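Local coordinates for aspartate--tRNA(Asp/Asn) ligase (Sulfolobus tokodaii, PDB 1WYD), which probably activates L-aspartate with ATP and transfers it to the acceptor ends of both tRNA(Asp) and tRNA(Asn), at residues Q240-I245 against E342-I347; W322-R327 against T331-E336; Q61-E66 against E90-L95; I37-K42 against I69-I74; G168-F173 against L184-Q189. All blocks are in the same frame, centred on the assembly; numbering follows the deposited sequence.

Contact 1: Q240-I245 against E342-I347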
# COMPACT_ATOMS: atom_id res chain seq x y z
N GLN B 240 -1.49 -22.22 5.76
CA GLN B 240 -2.48 -22.58 4.73
C GLN B 240 -3.11 -21.40 3.99
O GLN B 240 -3.54 -21.52 2.84
CB GLN B 240 -3.61 -23.38 5.36
CG GLN B 240 -3.36 -24.83 5.32
CD GLN B 240 -4.46 -25.58 6.04
OE1 GLN B 240 -5.66 -25.24 5.90
NE2 GLN B 240 -4.08 -26.57 6.84
N LEU B 241 -3.24 -20.26 4.67
CA LEU B 241 -3.69 -19.04 4.01
C LEU B 241 -2.63 -18.63 2.99
O LEU B 241 -2.95 -18.32 1.83
CB LEU B 241 -3.89 -17.94 5.05
CG LEU B 241 -4.84 -16.76 4.86
CD1 LEU B 241 -4.17 -15.54 5.47
CD2 LEU B 241 -5.23 -16.48 3.42
N LEU B 242 -1.36 -18.64 3.42
CA LEU B 242 -0.27 -18.13 2.59
C LEU B 242 -0.13 -19.02 1.36
O LEU B 242 -0.01 -18.52 0.25
CB LEU B 242 1.02 -18.00 3.41
CG LEU B 242 2.38 -18.14 2.77
CD1 LEU B 242 2.82 -16.82 2.16
CD2 LEU B 242 3.33 -18.57 3.80
N GLU B 243 -0.17 -20.33 1.56
CA GLU B 243 -0.22 -21.31 0.47
C GLU B 243 -1.21 -20.86 -0.61
O GLU B 243 -0.87 -20.75 -1.79
CB GLU B 243 -0.60 -22.71 1.01
CG GLU B 243 0.53 -23.50 1.69
CD GLU B 243 0.13 -24.90 2.19
OE1 GLU B 243 -1.09 -25.17 2.44
OE2 GLU B 243 1.04 -25.76 2.35
N LYS B 244 -2.43 -20.56 -0.19
CA LYS B 244 -3.44 -20.15 -1.15
C LYS B 244 -3.13 -18.81 -1.84
O LYS B 244 -3.40 -18.64 -3.03
CB LYS B 244 -4.82 -20.10 -0.48
CG LYS B 244 -5.37 -21.51 -0.16
CD LYS B 244 -6.33 -21.52 1.08
CE LYS B 244 -7.78 -21.21 0.70
NZ LYS B 244 -8.75 -21.59 1.81
N ILE B 245 -2.58 -17.87 -1.06
CA ILE B 245 -2.08 -16.58 -1.54
C ILE B 245 -1.02 -16.79 -2.64
O ILE B 245 -1.16 -16.30 -3.75
CB ILE B 245 -1.49 -15.77 -0.34
CG1 ILE B 245 -2.61 -15.30 0.61
CG2 ILE B 245 -0.61 -14.58 -0.83
CD1 ILE B 245 -2.10 -14.45 1.73
N GLU B 342 6.07 -22.25 17.93
CA GLU B 342 5.10 -22.38 16.86
C GLU B 342 5.39 -21.35 15.76
O GLU B 342 4.64 -20.42 15.54
CB GLU B 342 3.67 -22.28 17.41
CG GLU B 342 3.16 -23.55 18.09
CD GLU B 342 1.66 -23.54 18.43
OE1 GLU B 342 0.84 -22.85 17.74
OE2 GLU B 342 1.29 -24.22 19.40
N SER B 343 6.49 -21.56 15.04
CA SER B 343 6.94 -20.61 14.04
C SER B 343 7.28 -21.30 12.76
O SER B 343 7.43 -22.51 12.73
CB SER B 343 8.18 -19.91 14.54
OG SER B 343 9.14 -20.87 14.94
N PHE B 344 7.40 -20.50 11.70
CA PHE B 344 7.83 -21.01 10.39
C PHE B 344 8.62 -19.98 9.62
O PHE B 344 8.38 -18.79 9.74
CB PHE B 344 6.63 -21.48 9.58
CG PHE B 344 5.75 -20.37 9.05
CD1 PHE B 344 4.74 -19.84 9.84
CD2 PHE B 344 5.93 -19.87 7.77
CE1 PHE B 344 3.92 -18.82 9.37
CE2 PHE B 344 5.11 -18.85 7.28
CZ PHE B 344 4.10 -18.32 8.09
N ASP B 345 9.56 -20.44 8.81
CA ASP B 345 10.06 -19.65 7.68
C ASP B 345 9.59 -20.32 6.40
O ASP B 345 9.52 -21.55 6.34
CB ASP B 345 11.58 -19.57 7.69
CG ASP B 345 12.11 -18.82 8.91
OD1 ASP B 345 11.31 -18.48 9.78
OD2 ASP B 345 13.30 -18.56 9.10
N LEU B 346 9.24 -19.53 5.39
CA LEU B 346 9.09 -20.08 4.04
C LEU B 346 10.32 -19.76 3.22
O LEU B 346 10.63 -18.58 3.00
CB LEU B 346 7.83 -19.58 3.32
CG LEU B 346 7.62 -20.15 1.90
CD1 LEU B 346 7.42 -21.72 1.90
CD2 LEU B 346 6.50 -19.49 1.17
N ILE B 347 10.99 -20.83 2.77
CA ILE B 347 12.15 -20.73 1.89
C ILE B 347 11.82 -21.05 0.45
O ILE B 347 11.15 -22.08 0.15
CB ILE B 347 13.26 -21.71 2.35
CG1 ILE B 347 13.42 -21.70 3.87
CG2 ILE B 347 14.57 -21.44 1.59
CD1 ILE B 347 14.07 -20.43 4.44

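Contact 2: W322-R327 against T331-E336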
# COMPACT_ATOMS: atom_id res chain seq x y z
N TRP B 322 10.81 -23.77 14.92
CA TRP B 322 12.15 -23.34 15.42
C TRP B 322 12.31 -23.35 16.98
O TRP B 322 11.31 -23.37 17.70
CB TRP B 322 12.50 -21.93 14.87
CG TRP B 322 12.67 -21.89 13.36
CD1 TRP B 322 11.68 -21.97 12.44
CD2 TRP B 322 13.89 -21.75 12.63
NE1 TRP B 322 12.21 -21.90 11.17
CE2 TRP B 322 13.56 -21.77 11.25
CE3 TRP B 322 15.25 -21.61 12.99
CZ2 TRP B 322 14.52 -21.65 10.24
CZ3 TRP B 322 16.21 -21.50 11.98
CH2 TRP B 322 15.83 -21.51 10.61
N PRO B 323 13.54 -23.35 17.50
CA PRO B 323 13.75 -23.11 18.95
C PRO B 323 13.20 -21.77 19.42
O PRO B 323 13.41 -20.74 18.77
CB PRO B 323 15.27 -23.13 19.11
CG PRO B 323 15.84 -23.11 17.74
CD PRO B 323 14.81 -23.62 16.81
N SER B 324 12.51 -21.81 20.56
CA SER B 324 11.89 -20.65 21.17
C SER B 324 12.93 -19.60 21.44
O SER B 324 12.67 -18.41 21.41
CB SER B 324 11.24 -21.04 22.49
OG SER B 324 10.43 -22.18 22.33
N ASP B 325 14.14 -20.07 21.70
CA ASP B 325 15.23 -19.22 22.14
C ASP B 325 15.76 -18.35 20.99
O ASP B 325 16.47 -17.38 21.23
CB ASP B 325 16.31 -20.13 22.77
CG ASP B 325 15.67 -21.34 23.57
OD1 ASP B 325 15.04 -22.27 22.95
OD2 ASP B 325 15.75 -21.42 24.82
N ALA B 326 15.39 -18.69 19.75
CA ALA B 326 15.81 -17.94 18.57
C ALA B 326 14.68 -17.11 17.89
O ALA B 326 14.85 -16.60 16.80
CB ALA B 326 16.43 -18.90 17.55
N ARG B 327 13.54 -16.99 18.56
CA ARG B 327 12.37 -16.33 17.99
C ARG B 327 11.91 -15.27 18.98
O ARG B 327 12.22 -15.39 20.15
CB ARG B 327 11.28 -17.36 17.72
CG ARG B 327 11.65 -18.36 16.62
CD ARG B 327 11.01 -18.01 15.31
NE ARG B 327 11.84 -18.28 14.16
CZ ARG B 327 11.44 -18.16 12.90
NH1 ARG B 327 10.22 -17.72 12.60
NH2 ARG B 327 12.29 -18.46 11.94
N THR B 331 6.25 -14.72 20.22
CA THR B 331 5.96 -16.00 19.56
C THR B 331 5.58 -17.11 20.57
O THR B 331 6.30 -17.36 21.51
CB THR B 331 7.17 -16.36 18.63
OG1 THR B 331 6.86 -15.98 17.28
CG2 THR B 331 7.41 -17.85 18.50
N LYS B 332 4.43 -17.74 20.37
CA LYS B 332 3.96 -18.83 21.26
C LYS B 332 4.91 -20.03 21.21
O LYS B 332 5.39 -20.40 20.15
CB LYS B 332 2.53 -19.25 20.91
CG LYS B 332 1.97 -20.35 21.79
CD LYS B 332 0.47 -20.18 22.06
CE LYS B 332 -0.16 -21.52 22.51
NZ LYS B 332 -1.60 -21.63 22.12
N SER B 333 5.22 -20.60 22.38
CA SER B 333 6.08 -21.78 22.47
C SER B 333 5.22 -23.01 22.27
O SER B 333 4.00 -22.92 22.34
CB SER B 333 6.73 -21.85 23.85
OG SER B 333 7.60 -20.75 24.05
N LYS B 334 5.83 -24.15 21.99
CA LYS B 334 5.05 -25.37 21.83
C LYS B 334 4.69 -25.88 23.22
O LYS B 334 5.49 -25.79 24.16
CB LYS B 334 5.80 -26.42 21.00
CG LYS B 334 5.96 -26.04 19.53
CD LYS B 334 6.31 -27.23 18.66
CE LYS B 334 5.07 -27.69 17.87
NZ LYS B 334 5.28 -28.99 17.20
N SER B 335 3.45 -26.37 23.35
CA SER B 335 2.89 -26.87 24.60
C SER B 335 3.56 -28.18 25.02
O SER B 335 3.94 -28.34 26.18
CB SER B 335 1.36 -27.05 24.46
N GLU B 336 3.71 -29.09 24.05
CA GLU B 336 4.41 -30.37 24.23
C GLU B 336 5.95 -30.27 24.37
O GLU B 336 6.60 -31.27 24.73
CB GLU B 336 4.02 -31.36 23.12
O HOH W 1 8.57 -16.03 14.87

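Contact 3: Q61-E66 against E90-L95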
# COMPACT_ATOMS: atom_id res chain seq x y z
N GLN B 61 14.42 12.73 -39.52
CA GLN B 61 15.87 12.76 -39.69
C GLN B 61 16.56 13.40 -38.51
O GLN B 61 17.76 13.23 -38.33
CB GLN B 61 16.25 13.49 -40.98
CG GLN B 61 15.92 12.71 -42.27
CD GLN B 61 17.03 11.74 -42.65
OE1 GLN B 61 17.59 11.07 -41.77
NE2 GLN B 61 17.36 11.68 -43.94
N GLU B 62 15.81 14.14 -37.70
CA GLU B 62 16.43 14.83 -36.57
C GLU B 62 16.17 14.10 -35.24
O GLU B 62 16.73 14.48 -34.20
CB GLU B 62 16.01 16.30 -36.54
CG GLU B 62 14.57 16.56 -36.13
CD GLU B 62 14.23 18.05 -36.16
OE1 GLU B 62 14.02 18.58 -37.30
OE2 GLU B 62 14.18 18.68 -35.06
N LEU B 63 15.36 13.04 -35.32
CA LEU B 63 14.97 12.21 -34.19
C LEU B 63 16.14 11.42 -33.59
O LEU B 63 17.06 10.99 -34.28
CB LEU B 63 13.88 11.22 -34.64
CG LEU B 63 12.51 11.76 -35.01
CD1 LEU B 63 11.56 10.59 -35.31
CD2 LEU B 63 11.93 12.65 -33.91
N THR B 64 16.07 11.19 -32.28
CA THR B 64 17.15 10.55 -31.55
C THR B 64 16.51 9.60 -30.62
O THR B 64 15.34 9.79 -30.28
CB THR B 64 17.90 11.60 -30.73
OG1 THR B 64 16.99 12.22 -29.80
CG2 THR B 64 18.34 12.73 -31.65
N GLN B 65 17.26 8.60 -30.17
CA GLN B 65 16.70 7.58 -29.29
C GLN B 65 16.25 8.22 -27.98
O GLN B 65 16.92 9.14 -27.45
CB GLN B 65 17.70 6.45 -29.06
CG GLN B 65 18.11 5.74 -30.33
CD GLN B 65 19.08 4.60 -30.03
OE1 GLN B 65 18.67 3.53 -29.59
NE2 GLN B 65 20.35 4.83 -30.25
N GLU B 66 15.11 7.74 -27.50
CA GLU B 66 14.41 8.17 -26.27
C GLU B 66 13.64 9.49 -26.36
O GLU B 66 12.99 9.88 -25.39
CB GLU B 66 15.29 8.09 -25.00
CG GLU B 66 15.65 6.67 -24.52
CD GLU B 66 14.51 5.64 -24.57
OE1 GLU B 66 14.62 4.72 -25.40
OE2 GLU B 66 13.52 5.74 -23.80
N GLU B 90 2.81 9.45 -41.73
CA GLU B 90 2.42 10.61 -42.53
C GLU B 90 2.80 11.91 -41.82
O GLU B 90 3.13 12.92 -42.46
CB GLU B 90 0.92 10.59 -42.84
CG GLU B 90 0.43 9.35 -43.58
CD GLU B 90 0.70 9.37 -45.09
OE1 GLU B 90 0.49 10.42 -45.75
OE2 GLU B 90 1.14 8.33 -45.63
N GLU B 91 2.73 11.88 -40.49
CA GLU B 91 3.03 13.04 -39.66
C GLU B 91 3.61 12.59 -38.34
O GLU B 91 3.10 11.65 -37.72
CB GLU B 91 1.77 13.87 -39.41
CG GLU B 91 2.07 15.29 -38.95
CD GLU B 91 0.81 16.11 -38.69
OE1 GLU B 91 0.95 17.31 -38.40
OE2 GLU B 91 -0.31 15.55 -38.79
N ILE B 92 4.69 13.27 -37.93
CA ILE B 92 5.36 13.03 -36.67
C ILE B 92 5.55 14.35 -35.93
O ILE B 92 6.05 15.34 -36.48
CB ILE B 92 6.73 12.29 -36.89
CG1 ILE B 92 6.51 10.82 -37.30
CG2 ILE B 92 7.67 12.41 -35.65
CD1 ILE B 92 7.57 10.27 -38.27
N THR B 93 5.12 14.37 -34.68
CA THR B 93 5.33 15.52 -33.82
C THR B 93 6.34 15.19 -32.72
O THR B 93 6.27 14.12 -32.11
CB THR B 93 4.00 15.96 -33.22
OG1 THR B 93 3.02 15.98 -34.27
CG2 THR B 93 4.09 17.42 -32.74
N LEU B 94 7.28 16.10 -32.52
CA LEU B 94 8.28 16.00 -31.47
C LEU B 94 7.71 16.57 -30.18
O LEU B 94 7.45 17.78 -30.08
CB LEU B 94 9.52 16.78 -31.88
CG LEU B 94 10.95 16.29 -31.67
CD1 LEU B 94 11.86 17.51 -31.68
CD2 LEU B 94 11.12 15.52 -30.37
N LEU B 95 7.48 15.72 -29.19
CA LEU B 95 6.86 16.18 -27.95
C LEU B 95 7.95 16.62 -27.01
O LEU B 95 7.83 17.64 -26.33
CB LEU B 95 6.01 15.08 -27.33
CG LEU B 95 4.89 14.51 -28.20
CD1 LEU B 95 4.13 13.47 -27.44
CD2 LEU B 95 3.95 15.62 -28.70

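Contact 4: I37-K42 against I69-I74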
# COMPACT_ATOMS: atom_id res chain seq x y z
N ILE B 37 11.50 3.33 -37.76
CA ILE B 37 11.49 3.68 -36.35
C ILE B 37 10.82 2.58 -35.55
O ILE B 37 9.64 2.36 -35.73
CB ILE B 37 10.74 5.02 -36.11
CG1 ILE B 37 11.16 6.09 -37.13
CG2 ILE B 37 11.00 5.52 -34.69
CD1 ILE B 37 10.36 7.35 -37.02
N ILE B 38 11.57 1.89 -34.68
CA ILE B 38 10.94 1.09 -33.66
C ILE B 38 10.48 2.07 -32.56
O ILE B 38 11.29 2.78 -31.94
CB ILE B 38 11.85 -0.06 -33.11
CG1 ILE B 38 12.45 -0.96 -34.19
CG2 ILE B 38 11.10 -0.93 -32.08
CD1 ILE B 38 11.52 -1.42 -35.30
N LEU B 39 9.17 2.13 -32.36
CA LEU B 39 8.57 2.96 -31.33
C LEU B 39 8.22 2.10 -30.13
O LEU B 39 7.92 0.90 -30.28
CB LEU B 39 7.33 3.66 -31.89
CG LEU B 39 6.62 4.68 -31.00
CD1 LEU B 39 7.39 6.00 -30.96
CD2 LEU B 39 5.23 4.89 -31.56
N ARG B 40 8.27 2.70 -28.94
CA ARG B 40 7.93 2.01 -27.69
C ARG B 40 6.88 2.79 -26.93
O ARG B 40 6.99 4.01 -26.81
CB ARG B 40 9.16 1.88 -26.78
CG ARG B 40 8.87 1.05 -25.55
CD ARG B 40 9.86 1.18 -24.43
NE ARG B 40 11.14 1.58 -24.96
CZ ARG B 40 11.73 2.73 -24.63
NH1 ARG B 40 11.18 3.52 -23.71
NH2 ARG B 40 12.89 3.05 -25.21
N ASP B 41 5.87 2.09 -26.44
CA ASP B 41 4.83 2.62 -25.56
C ASP B 41 4.63 1.58 -24.49
O ASP B 41 5.34 0.56 -24.49
CB ASP B 41 3.53 3.03 -26.31
CG ASP B 41 2.63 1.82 -26.74
OD1 ASP B 41 1.67 2.07 -27.50
OD2 ASP B 41 2.77 0.64 -26.37
N LYS B 42 3.69 1.80 -23.58
CA LYS B 42 3.57 0.89 -22.44
C LYS B 42 3.15 -0.55 -22.84
O LYS B 42 3.37 -1.48 -22.08
CB LYS B 42 2.68 1.49 -21.32
CG LYS B 42 1.24 1.01 -21.29
CD LYS B 42 0.32 1.80 -20.35
CE LYS B 42 0.26 1.19 -18.95
NZ LYS B 42 -0.47 -0.11 -18.87
N ILE B 69 7.63 10.94 -29.23
CA ILE B 69 6.95 11.40 -30.42
C ILE B 69 5.48 10.97 -30.50
O ILE B 69 5.04 10.03 -29.84
CB ILE B 69 7.72 11.02 -31.77
CG1 ILE B 69 7.68 9.51 -32.10
CG2 ILE B 69 9.11 11.53 -31.78
CD1 ILE B 69 8.26 9.18 -33.46
N GLN B 70 4.75 11.73 -31.31
CA GLN B 70 3.42 11.39 -31.79
C GLN B 70 3.60 11.00 -33.25
O GLN B 70 4.26 11.70 -34.01
CB GLN B 70 2.57 12.64 -31.75
CG GLN B 70 1.20 12.47 -31.18
CD GLN B 70 0.45 13.80 -31.10
OE1 GLN B 70 -0.78 13.82 -31.05
NE2 GLN B 70 1.19 14.89 -31.09
N VAL B 71 3.02 9.87 -33.64
CA VAL B 71 3.01 9.49 -35.06
C VAL B 71 1.62 9.09 -35.59
O VAL B 71 0.99 8.15 -35.12
CB VAL B 71 4.15 8.47 -35.42
CG1 VAL B 71 4.10 7.22 -34.55
CG2 VAL B 71 4.10 8.10 -36.88
N ARG B 72 1.15 9.85 -36.57
CA ARG B 72 -0.06 9.54 -37.33
C ARG B 72 0.33 8.91 -38.67
O ARG B 72 1.10 9.49 -39.44
CB ARG B 72 -0.83 10.83 -37.56
CG ARG B 72 -2.04 10.68 -38.48
CD ARG B 72 -2.98 11.89 -38.44
NE ARG B 72 -2.41 13.03 -39.15
CZ ARG B 72 -2.23 13.10 -40.48
NH1 ARG B 72 -2.59 12.09 -41.28
NH2 ARG B 72 -1.70 14.19 -41.02
N GLY B 73 -0.20 7.72 -38.95
CA GLY B 73 -0.00 7.09 -40.24
C GLY B 73 -1.06 6.03 -40.58
O GLY B 73 -2.08 5.90 -39.88
N ILE B 74 -0.81 5.27 -41.64
CA ILE B 74 -1.77 4.28 -42.09
C ILE B 74 -1.22 2.90 -41.84
O ILE B 74 -0.09 2.61 -42.18
CB ILE B 74 -2.11 4.50 -43.59
CG1 ILE B 74 -3.09 5.68 -43.74
CG2 ILE B 74 -2.73 3.26 -44.21
CD1 ILE B 74 -2.46 7.10 -43.65

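Contact 5: G168-F173 against L184-Q189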
# COMPACT_ATOMS: atom_id res chain seq x y z
N GLY B 168 14.52 -5.34 20.97
CA GLY B 168 15.84 -4.78 21.30
C GLY B 168 16.96 -5.61 20.71
O GLY B 168 16.89 -6.84 20.73
N GLY B 169 17.98 -4.95 20.15
CA GLY B 169 18.98 -5.63 19.32
C GLY B 169 18.83 -5.29 17.84
O GLY B 169 19.83 -5.21 17.10
N ALA B 170 17.59 -5.09 17.40
CA ALA B 170 17.34 -4.57 16.06
C ALA B 170 17.81 -3.12 16.00
O ALA B 170 17.62 -2.34 16.94
CB ALA B 170 15.86 -4.68 15.69
N GLN B 171 18.43 -2.78 14.88
CA GLN B 171 18.99 -1.47 14.67
C GLN B 171 18.04 -0.67 13.79
O GLN B 171 17.73 -1.07 12.66
CB GLN B 171 20.35 -1.59 13.99
CG GLN B 171 21.39 -2.38 14.79
CD GLN B 171 22.76 -2.45 14.08
OE1 GLN B 171 23.32 -1.42 13.69
NE2 GLN B 171 23.29 -3.67 13.92
N LEU B 172 17.60 0.47 14.32
CA LEU B 172 16.57 1.29 13.69
C LEU B 172 17.11 2.64 13.32
O LEU B 172 18.03 3.16 13.95
CB LEU B 172 15.40 1.45 14.64
CG LEU B 172 14.28 0.41 14.52
CD1 LEU B 172 14.74 -0.91 14.13
CD2 LEU B 172 13.47 0.30 15.81
N PHE B 173 16.56 3.23 12.27
CA PHE B 173 16.97 4.57 11.91
C PHE B 173 16.40 5.60 12.86
O PHE B 173 15.20 5.64 13.11
CB PHE B 173 16.58 4.88 10.47
CG PHE B 173 17.35 4.10 9.46
CD1 PHE B 173 16.72 3.20 8.63
CD2 PHE B 173 18.72 4.25 9.35
CE1 PHE B 173 17.43 2.50 7.71
CE2 PHE B 173 19.44 3.53 8.42
CZ PHE B 173 18.78 2.68 7.59
N LEU B 184 12.27 4.68 12.76
CA LEU B 184 11.55 4.11 11.68
C LEU B 184 11.25 2.61 12.01
O LEU B 184 12.16 1.79 12.33
CB LEU B 184 12.40 4.23 10.40
CG LEU B 184 12.35 5.49 9.55
CD1 LEU B 184 12.92 5.26 8.15
CD2 LEU B 184 10.93 6.02 9.42
N ALA B 185 9.98 2.27 11.96
CA ALA B 185 9.54 0.89 12.24
C ALA B 185 10.22 -0.14 11.35
O ALA B 185 10.48 0.13 10.20
CB ALA B 185 8.03 0.79 12.08
N GLN B 186 10.48 -1.34 11.87
CA GLN B 186 10.99 -2.42 10.98
C GLN B 186 9.88 -3.35 10.51
O GLN B 186 10.12 -4.24 9.70
CB GLN B 186 12.11 -3.22 11.65
CG GLN B 186 11.59 -4.17 12.71
CD GLN B 186 12.66 -5.09 13.23
OE1 GLN B 186 13.49 -5.58 12.48
NE2 GLN B 186 12.65 -5.31 14.54
N SER B 187 8.68 -3.20 11.03
CA SER B 187 7.62 -4.12 10.68
C SER B 187 6.40 -3.58 11.38
O SER B 187 6.56 -2.83 12.33
CB SER B 187 7.98 -5.51 11.16
OG SER B 187 7.22 -5.91 12.29
N PRO B 188 5.19 -3.88 10.93
CA PRO B 188 4.01 -3.39 11.63
C PRO B 188 3.67 -4.23 12.88
O PRO B 188 2.68 -3.88 13.55
CB PRO B 188 2.91 -3.48 10.58
CG PRO B 188 3.36 -4.52 9.66
CD PRO B 188 4.83 -4.69 9.75
N GLN B 189 4.51 -5.25 13.18
CA GLN B 189 4.27 -6.28 14.22
C GLN B 189 3.25 -5.98 15.32
O GLN B 189 2.19 -6.62 15.36
CB GLN B 189 5.59 -6.75 14.85
CG GLN B 189 5.45 -8.04 15.65
CD GLN B 189 4.86 -9.18 14.80
OE1 GLN B 189 5.39 -9.48 13.74
NE2 GLN B 189 3.76 -9.80 15.27
O HOH W 2 14.27 1.57 11.06

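Contact 1: Q240-I245 against E342-I347
Phe344 is the first residue of the strand at 343-347 to meet the helix at 240-245, and it meets Leu242. Its CG sits between the backbone N and the carbonyl carbon (chi1 72°), which turns the ring toward Leu242. There CE2 comes to 3.9 Å from CD2 of Leu242, the two side chains crossing at a slant. Phe318 of strand 316-320 meets the same ring nearly at right angles and also touches Leu242. Asp345 follows on the opposite face of the strand, as the alternation of extended chain demands. A carboxylate suits that place because it forms a salt bridge with Arg327, which may help to offset the nearby like charge of Glu352. Leu346 turns back to the helix and sets its CD2 4.2 Å from the same CD2 of Leu242. One leucine methyl thus lies against residues i and i+2 of the strand. Branched and aromatic hydrocarbon suits all three buried places, since no hydrogen bond crosses and the contact is apolar packing. The arrangement is that of the class II synthetase catalytic domain, in which a long helix, here 235-256, backs the largely antiparallel sheet that bears the active site on its other face.

Contact 2: W322-R327 against T331-E336
Ser324 and Ser333 meet across the long loop that joins the neighbouring antiparallel strands 316-320 and 343-348 of the class II catalytic sheet; a short 3-10 turn, 324-326, shapes its first arm. The hydroxyls lie 3.6 Å apart, OG to OG, and are not hydrogen-bonded. OG of Ser324 is instead engaged by the carbonyl O of Pro338, which ties the turn to the returning chain. Small side chains suit this place because the two arms come close, with the CA atoms of Ser324 and Ser333 only 6.1 Å apart.

Nearer the tip of the loop Arg327 and Thr331 meet through their hydrocarbon parts, CB of Arg327 lying 4.0 Å from CG2 of Thr331. From there the arginine leads away: its chain bends at chi2 (-101°) and again at chi3, laying the guanidinium over one face of the Trp322 indole. NH2 stands 3.4 Å above that ring plane, toward its rim. The same NH2 is the one that bridges to Asp345 on strand 343-348, and indole and carboxylate would together limit how the guanidinium turns, close to the predicted magnesium ligand Ser355. The hydroxyl of Thr331 reaches Ser357 OG and also shares a water with the arginine: Arg327 NH1 donates to this water over 3.3 Å, and Thr331 OG1 lies 3.0 Å from it.

Contact 3: Q61-E66 against E90-L95
Leu63 reaches from the loop at 61-66 toward Ile92 and Leu94 on the strand at 91-94. Its CB already points at the strand, and chi2 of -175° carries CD1 straight on and turns CD2 aside. CB and CG themselves stay beyond touching distance of the strand, so the two methyls do the work. CD1 lies 4.3 Å from CG2 of Ile92, while CD2 comes to 4.4 Å from CG of Leu94. The leucine tip therefore straddles two residues that face the same way, with Thr93 between them turned to the other side. Leu28 and Ile69 of the barrel strands also touch Leu63, which makes a branched apolar residue apt here. Nearer the surface, Glu62 brings its OE2 to 4.3 Å from CD1 of Leu94, its charged end remaining at the exposed margin. In the OB-fold, the connection between the third and fourth strands commonly closes one end of the barrel. The loop at 61-66 follows the short helix 57-60 in that connection. Since no hydrogen bond crosses and every approach is loose, the contact is a light, mainly hydrophobic one with a carboxylate at its edge, putting little directional constraint on how loop and strand are set.

Contact 4: I37-K42 against I69-I74
Leu39 points from strand 34-41 toward Ile69 and Val71 of strand 68-77, and each of its methyls has a different partner. With CG anti to the backbone N (chi1 -174°) the isobutyl group extends toward strand 68-77, so that CD1 arrives 3.7 Å from CG1 of Ile69. The tip of that isoleucine, CD1, is a little farther from Leu39 CD1, at 4.1 Å. The side chain of Ile69 does not start out toward Leu39. Its chi1 of 71° places CG1 between the backbone N and the carbonyl carbon, and this bends the longer branch round to meet the leucine at a slant.

The two strands are not hydrogen-bonded to each other. Both pair with strand 18-31, and the strong curl of the sheet into an OB-fold barrel brings their inward faces together across the interior. Trp21 of the intervening strand lies against both Leu39 and Val71, and Ile92 of strand 91-94 packs on Ile69 and Val71. The beta-branched Ile69 and Val71 suit the extended backbone and, with Leu39, bring only hydrocarbon to this part of the interior.

Val71 presents its CG1 branch to CD2 of Leu39 at 4.0 Å. These two side chains come from facing walls and run alongside each other in opposite directions.

Contact 5: G168-F173 against L184-Q189
Phe173 and Leu184 are joined by the one direct hydrogen bond of this contact: Leu184 N donates to Phe173 O over 3.1 Å, in the carbonyl plane. The reciprocal pair is too far apart to bond, and a water fills in. It accepts from Phe173 N at 3.1 Å and donates to Leu184 O, though this second distance is doubtfully short. Within the second segment Ser187 OG accepts from Gln189 N over 2.9 Å, a capping bond in the turn that leads into the helix.

Apolar packing joins CB of Phe173 to CB of Leu184 at 4.2 Å, while the phenylalanine ring leads away to Tyr177 and Phe178 of the second subunit.

Elsewhere hydrocarbon lies against polar atoms. Leu172 sets its CG 3.3 Å from the carbonyl O of Leu184. Ala170, with nothing beyond CB, leaves room for the amide of Gln186, whose NE2 approaches that CB to 3.5 Å. From chi1 of 75° the glutamine chain extends alongside Ala170, and its OE1 accepts from NE of Arg210, a predicted ligand of aspartate and ATP.

The Phe173-Leu184 pair lies at the foot of the hairpin 174-177/180-184. Segment 168-173, directly after the predicted aspartate ligand Glu167, is consistent with the mobile flipping loop that closes over the amino-acid pocket in aspartyl-tRNA synthetases.

Overall arrangement
From the N terminus, contact 4 opens first at 37-42. Contact 3 opens at 61-66 before contact 4 closes at 69-74, and itself closes at 90-95. The two therefore cross, binding strands and one connection of the OB-fold domain together. In the catalytic domain, contact 5 closes a short loop round a hairpin at the dimer interface, beside the aspartate pocket. Contact 1 spans the longest interval, from helix 235-256 to strand 343-348. Nested inside it, contact 2 closes a short turn within the connection between strands 316-320 and 343-348. Contacts 1 and 2 touch where this loop meets strand 343-348, through the Arg327-Asp345 salt bridge and a probable Glu342-Lys332 backbone hydrogen bond.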